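Local coordinates for putative amidohydrolase (Unidentified, PDB 3FEQ), which probably hydrolyses dipeptides ending in proline, as a zinc-dependent prolidase of the amidohydrolase superfamily, at residues Thr56-Phe61 / Val378-Asn383; Ala96-Gly101 / Leu123-Arg128; Ser132-Ser137 / Thr161-Arg166. All coordinates share one frame; numbering follows the deposited sequence.

Contact 1. Residues Thr56-Phe61 / Val378-Asn383; sequences TVMPGF and VVLDGN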
# COMPACT_ATOMS: atom_id res chain seq x y z
N THR C 56 39.44 20.52 45.02
CA THR C 56 39.39 19.12 44.64
C THR C 56 39.22 18.97 43.14
O THR C 56 38.26 19.47 42.57
CB THR C 56 38.27 18.39 45.35
OG1 THR C 56 38.50 18.43 46.76
CG2 THR C 56 38.21 16.94 44.90
N VAL C 57 40.15 18.29 42.50
CA VAL C 57 40.01 17.97 41.09
C VAL C 57 39.70 16.48 40.91
O VAL C 57 40.45 15.61 41.36
CB VAL C 57 41.25 18.42 40.25
CG1 VAL C 57 42.52 18.32 41.05
CG2 VAL C 57 41.37 17.64 38.95
N MET C 58 38.53 16.20 40.32
CA MET C 58 38.07 14.83 40.13
C MET C 58 37.63 14.58 38.69
O MET C 58 37.54 15.51 37.91
CB MET C 58 36.96 14.48 41.13
CG MET C 58 35.71 15.34 41.07
SD MET C 58 34.52 14.78 42.31
CE MET C 58 34.22 13.09 41.80
N PRO C 59 37.39 13.31 38.32
CA PRO C 59 36.89 13.09 36.97
C PRO C 59 35.52 13.73 36.80
O PRO C 59 34.77 13.88 37.78
CB PRO C 59 36.76 11.56 36.87
CG PRO C 59 37.55 11.02 37.99
CD PRO C 59 37.54 12.04 39.07
N GLY C 60 35.21 14.15 35.58
CA GLY C 60 33.91 14.70 35.27
C GLY C 60 32.84 13.64 35.43
O GLY C 60 33.12 12.45 35.22
N PHE C 61 31.64 14.06 35.80
CA PHE C 61 30.60 13.12 36.16
C PHE C 61 29.93 12.52 34.93
O PHE C 61 29.79 13.18 33.90
CB PHE C 61 29.54 13.78 37.03
CG PHE C 61 30.09 14.58 38.16
CD1 PHE C 61 31.13 14.11 38.93
CD2 PHE C 61 29.49 15.78 38.50
CE1 PHE C 61 31.61 14.86 40.00
CE2 PHE C 61 29.95 16.52 39.56
CZ PHE C 61 31.02 16.06 40.31
N VAL C 378 36.53 17.85 36.59
CA VAL C 378 35.77 18.84 37.31
C VAL C 378 36.67 19.39 38.39
O VAL C 378 37.43 18.65 39.01
CB VAL C 378 34.52 18.22 37.94
CG1 VAL C 378 33.92 19.15 38.96
CG2 VAL C 378 33.50 17.92 36.88
N VAL C 379 36.64 20.71 38.57
CA VAL C 379 37.33 21.33 39.68
C VAL C 379 36.36 21.88 40.72
O VAL C 379 35.49 22.69 40.42
CB VAL C 379 38.33 22.38 39.20
CG1 VAL C 379 38.80 23.24 40.36
CG2 VAL C 379 39.50 21.71 38.53
N LEU C 380 36.56 21.44 41.95
CA LEU C 380 35.56 21.51 42.98
C LEU C 380 36.09 22.32 44.15
O LEU C 380 37.21 22.09 44.61
CB LEU C 380 35.27 20.09 43.45
CG LEU C 380 33.85 19.55 43.39
CD1 LEU C 380 33.10 20.16 42.23
CD2 LEU C 380 33.90 18.04 43.28
N ASP C 381 35.30 23.28 44.62
CA ASP C 381 35.65 24.11 45.77
C ASP C 381 35.21 23.45 47.08
O ASP C 381 34.12 23.71 47.59
CB ASP C 381 34.99 25.49 45.62
CG ASP C 381 35.39 26.47 46.71
OD1 ASP C 381 36.61 26.65 46.95
OD2 ASP C 381 34.49 27.11 47.30
N GLY C 382 36.07 22.61 47.64
CA GLY C 382 35.71 21.88 48.84
C GLY C 382 35.95 20.41 48.63
O GLY C 382 36.38 19.99 47.56
N ASN C 383 35.67 19.61 49.65
CA ASN C 383 35.97 18.20 49.60
C ASN C 383 34.72 17.34 49.71
O ASN C 383 34.09 17.28 50.76
CB ASN C 383 36.96 17.85 50.71
CG ASN C 383 37.16 16.36 50.85
OD1 ASN C 383 37.44 15.67 49.87
ND2 ASN C 383 36.97 15.85 52.06
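Met58 and Leu380 lean across the same face of an antiparallel strand pair, their side chains meeting at a slant, with SD of Met58 3.5 Å from CD2 of Leu380. The methionine CG sits between its backbone N and carbonyl carbon (chi1 59°), and with an extended chi2 this sets the sulfur beside the leucine methyl and, in plane, at the edge of the Phe61 ring. Val378 occupies the same face and sends its branches two ways: CG2 lies 3.6 Å from CA of Gly60, whereas CG1 points to CZ of Phe61. Thr56 completes the row at the other end. Its OG1, anti to the carbonyl carbon, donates to O of Gly382 over 2.8 Å, approaching from a direction tilted out of that carbonyl plane. Val57 and Val379 turn to the reverse face, CB of Val57 resting 4.1 Å from CG2 of Val379; Val57 also touches Val13 of strand 11-15, and Val379 touches Tyr400 of strand 398-403. Two reciprocal pairs of backbone bonds, Thr56 with Leu380 and Met58 with Val378, flank this valine pair; the straightest runs from Val378 N to Met58 O (2.9 Å, 176° at the hydrogen). Those two outer strands continue the sheet on either side. The arrangement belongs to the small β domain that amidohydrolases build from both ends of the chain. Chemically, backbone polar groups are paired across the strands and apolar side chains dominate both faces; Thr56 is the exception, its hydroxyl using a turn carbonyl to extend the hydrogen bonding beyond the strand end.

Contact 2. Residues Ala96-Gly101 / Leu123-Arg128; sequences AMLSRG and LVSGPR
Leu98 faces the loop before strand 128-129 and meets three of its residues in turn. With CG anti to the backbone N (chi1 -179°), the side chain reaches out from the helix and divides: CD2 lies 3.7 Å from OG of Ser125 and also comes up to N of Gly126, while CD1 lies 4.1 Å from O of Gly126. Closer to the helix, CB of Leu98 approaches CD of Pro127 at 4.2 Å. One residue earlier, CB of Met97 touches CG of the same proline, Pro127, at 4.0 Å, although the extended remainder of the methionine runs off towards Val105 and Gln332. The proline ring is therefore met by two successive helical residues, and it also rests on Leu94, a turn back in helix 90-99, and on Val105 of strand 102-107.

Further out, the helix is terminated by Gly101, whose positive phi (104°) and two bonds back into the last turn form a Schellman motif; one of these runs from Gly101 N to Leu98 O (2.9 Å). In that turn Ala96 O accepts both Arg100 N and, at 2.9 Å, the hydroxyl OG of Ser99, and one face of the Arg100 guanidinium lies over this same oxygen. Arg100 NH1 forms a salt bridge with Glu394, and its NE is hydrogen-bonded to Gln332. The loop leads into Arg128, bonded by its backbone to Thr103 and Val105 and by its guanidinium to Asp376.

The contact thus joins the helix of the first β-α-β crossover of the barrel to the entrance of a later parallel strand. No hydrogen bond joins the two segments, though Ser125 OG reaches the same helix through a weak bond to Asp95 OD1. They meet by van der Waals contact, apolar at Pro127 and against hydroxyl and backbone atoms at Ser125 and Gly126.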
# COMPACT_ATOMS: atom_id res chain seq x y z
N ALA C 96 23.11 23.13 30.79
CA ALA C 96 22.99 23.10 32.23
C ALA C 96 23.60 21.84 32.85
O ALA C 96 24.28 21.92 33.88
CB ALA C 96 21.54 23.27 32.64
N MET C 97 23.39 20.68 32.23
CA MET C 97 23.99 19.44 32.73
C MET C 97 25.52 19.57 32.79
O MET C 97 26.18 19.08 33.72
CB MET C 97 23.61 18.25 31.86
CG MET C 97 22.19 17.75 32.02
SD MET C 97 21.94 16.27 31.02
CE MET C 97 20.22 15.96 31.31
N LEU C 98 26.07 20.25 31.79
CA LEU C 98 27.51 20.38 31.68
C LEU C 98 28.02 21.27 32.80
O LEU C 98 29.01 20.94 33.45
CB LEU C 98 27.92 20.93 30.32
CG LEU C 98 29.40 21.10 30.05
CD1 LEU C 98 30.12 19.76 30.00
CD2 LEU C 98 29.63 21.91 28.77
N SER C 99 27.30 22.35 33.08
CA SER C 99 27.71 23.28 34.13
C SER C 99 27.66 22.65 35.53
O SER C 99 28.44 23.01 36.40
CB SER C 99 26.90 24.58 34.08
OG SER C 99 25.61 24.40 34.62
N ARG C 100 26.77 21.70 35.74
CA ARG C 100 26.74 20.99 37.00
C ARG C 100 27.88 19.98 37.13
O ARG C 100 28.01 19.34 38.16
CB ARG C 100 25.40 20.30 37.17
CG ARG C 100 24.24 21.26 37.25
CD ARG C 100 22.97 20.53 37.65
NE ARG C 100 22.35 19.83 36.53
CZ ARG C 100 21.46 20.38 35.72
NH1 ARG C 100 21.10 21.64 35.92
NH2 ARG C 100 20.95 19.68 34.72
N GLY C 101 28.71 19.83 36.10
CA GLY C 101 29.85 18.91 36.18
C GLY C 101 29.69 17.58 35.45
O GLY C 101 30.58 16.74 35.48
N LEU C 123 29.43 22.09 18.06
CA LEU C 123 28.42 22.97 17.49
C LEU C 123 27.48 23.42 18.59
O LEU C 123 26.78 24.43 18.48
CB LEU C 123 27.63 22.24 16.40
CG LEU C 123 27.34 23.04 15.12
CD1 LEU C 123 28.63 23.58 14.53
CD2 LEU C 123 26.65 22.16 14.11
N VAL C 124 27.50 22.68 19.69
CA VAL C 124 26.52 22.83 20.75
C VAL C 124 27.18 22.46 22.06
O VAL C 124 28.02 21.55 22.12
CB VAL C 124 25.29 21.95 20.47
CG1 VAL C 124 24.81 21.18 21.71
CG2 VAL C 124 24.18 22.79 19.89
N SER C 125 26.85 23.20 23.11
CA SER C 125 27.50 23.01 24.39
C SER C 125 26.76 22.00 25.24
O SER C 125 25.55 22.12 25.43
CB SER C 125 27.62 24.32 25.14
OG SER C 125 28.68 24.26 26.07
N GLY C 126 27.48 21.00 25.74
CA GLY C 126 26.86 19.92 26.51
C GLY C 126 27.80 18.75 26.73
O GLY C 126 28.90 18.74 26.19
N PRO C 127 27.37 17.76 27.54
CA PRO C 127 28.17 16.57 27.81
C PRO C 127 28.28 15.73 26.57
O PRO C 127 27.50 15.92 25.64
CB PRO C 127 27.34 15.81 28.85
CG PRO C 127 26.36 16.82 29.37
CD PRO C 127 26.08 17.73 28.25
N ARG C 128 29.25 14.82 26.54
CA ARG C 128 29.29 13.76 25.54
C ARG C 128 28.05 12.93 25.74
O ARG C 128 27.63 12.71 26.87
CB ARG C 128 30.55 12.89 25.67
CG ARG C 128 30.54 11.60 24.85
CD ARG C 128 31.88 10.89 24.88
NE ARG C 128 32.73 11.37 25.97
CZ ARG C 128 33.91 11.95 25.80
NH1 ARG C 128 34.60 12.37 26.86
NH2 ARG C 128 34.42 12.09 24.58

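Contact 3. Residues Ser132-Ser137 / Thr161-Arg166; sequences SGKALS and TGAIAR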
# COMPACT_ATOMS: atom_id res chain seq x y z
N SER C 132 20.83 6.26 22.87
CA SER C 132 20.12 5.01 22.71
C SER C 132 19.33 5.01 21.39
O SER C 132 18.90 3.96 20.91
CB SER C 132 19.21 4.75 23.92
OG SER C 132 19.96 4.47 25.10
N GLY C 133 19.20 6.19 20.80
CA GLY C 133 18.24 6.41 19.73
C GLY C 133 16.87 6.45 20.36
O GLY C 133 16.58 7.35 21.13
N LYS C 134 16.04 5.46 20.07
CA LYS C 134 14.72 5.42 20.66
C LYS C 134 14.50 4.16 21.46
O LYS C 134 14.88 3.07 21.04
CB LYS C 134 13.64 5.54 19.60
CG LYS C 134 13.95 6.53 18.55
CD LYS C 134 12.67 7.12 17.98
CE LYS C 134 12.38 8.50 18.54
NZ LYS C 134 13.46 9.48 18.25
N ALA C 135 13.87 4.31 22.61
CA ALA C 135 13.56 3.17 23.45
C ALA C 135 12.62 2.25 22.69
O ALA C 135 11.70 2.71 22.01
CB ALA C 135 12.91 3.64 24.73
N LEU C 136 12.89 0.96 22.75
CA LEU C 136 11.94 -0.00 22.22
C LEU C 136 10.82 -0.28 23.21
O LEU C 136 11.05 -0.37 24.41
CB LEU C 136 12.66 -1.28 21.85
CG LEU C 136 13.78 -1.08 20.83
CD1 LEU C 136 14.25 -2.45 20.36
CD2 LEU C 136 13.32 -0.23 19.66
N SER C 137 9.58 -0.34 22.73
CA SER C 137 8.45 -0.64 23.58
C SER C 137 7.45 -1.47 22.80
O SER C 137 7.35 -1.32 21.59
CB SER C 137 7.78 0.63 24.10
OG SER C 137 6.59 0.32 24.79
N THR C 161 11.29 13.90 16.46
CA THR C 161 12.57 14.02 17.18
C THR C 161 12.39 14.21 18.68
O THR C 161 13.36 14.14 19.41
CB THR C 161 13.49 15.14 16.64
OG1 THR C 161 12.74 16.34 16.47
CG2 THR C 161 14.15 14.73 15.31
N GLY C 162 11.16 14.43 19.11
CA GLY C 162 10.84 14.60 20.53
C GLY C 162 10.25 13.35 21.16
O GLY C 162 9.84 13.37 22.32
N ALA C 163 10.20 12.26 20.40
CA ALA C 163 9.68 11.00 20.91
C ALA C 163 10.75 10.22 21.68
O ALA C 163 11.84 10.00 21.19
CB ALA C 163 9.13 10.17 19.77
N ILE C 164 10.43 9.82 22.90
CA ILE C 164 11.31 8.98 23.71
C ILE C 164 11.43 7.55 23.16
O ILE C 164 12.51 6.99 23.09
CB ILE C 164 10.83 8.97 25.19
CG1 ILE C 164 11.01 10.36 25.79
CG2 ILE C 164 11.58 7.96 26.03
CD1 ILE C 164 12.36 10.99 25.51
N ALA C 165 10.31 6.98 22.72
CA ALA C 165 10.28 5.58 22.32
C ALA C 165 9.73 5.36 20.93
O ALA C 165 9.24 6.29 20.29
CB ALA C 165 9.49 4.77 23.34
N ARG C 166 9.83 4.12 20.46
CA ARG C 166 9.04 3.60 19.35
C ARG C 166 8.31 2.30 19.74
O ARG C 166 8.80 1.52 20.57
CB ARG C 166 9.95 3.33 18.14
CG ARG C 166 11.18 2.49 18.47
CD ARG C 166 12.12 2.36 17.27
NE ARG C 166 11.45 1.77 16.11
CZ ARG C 166 12.08 1.36 15.01
NH1 ARG C 166 13.40 1.47 14.91
NH2 ARG C 166 11.40 0.83 14.02
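Ala135 and Ala165 pair in parallel, followed by Leu136 with Arg166, and three backbone bonds stitch the two short strands together: Ala135 N to Ile164 O, Arg166 N to Ala135 O (2.8 Å, 166° at the hydrogen) and Ser137 N to Arg166 O. This two-stranded parallel sheet adjoins strand 189-192 of the amidohydrolase barrel, to which Leu136 is bonded by its backbone. On one face two methyls meet, CB of Ala135 lying 3.9 Å from CB of Ala165. On the other, Leu136 and Arg166 lie side by side and point the same way, and CD2 of Leu136 packs on the arginine's aliphatic portion. Arg166 CG stands between its own backbone N and carbonyl carbon (chi1 51°), and a bend at chi3 carries the guanidinium onward to Glu180 and Glu181 of helix 171-184, where NH1 forms salt bridges. The Lys134 chain, bent at chi3 and chi4, runs alongside Ala163, its CE meeting both the carbonyl O and the methyl CB. Ile164 turns away from the 132-137 segment and touches His67, a zinc ligand. At the far end of the pair, Ser137 OG is hydrogen-bonded to Gly143 N.

Overall arrangement
Contacts 1 and 2 adjoin, with centres 16 Å apart: Phe61 N lies 2.9 Å from Gly101 O, a probable hydrogen bond, and CG2 of Val378 packs against the same oxygen. Contact 3 lies at the other side of the chain's centre from contact 1, its centre 33 Å from that of contact 1 and 22 Å from that of contact 2, which it follows closely in sequence. Both are nested in the loop closed by contact 1. Contact 3 is the nearer of the two to the zinc site: its Ile164 side chain is about 6 Å from a zinc ion, that of Met97 in contact 2 about 11 Å. Contact 1 is linked to the metal site by strand 56-66, which carries the zinc ligand His65.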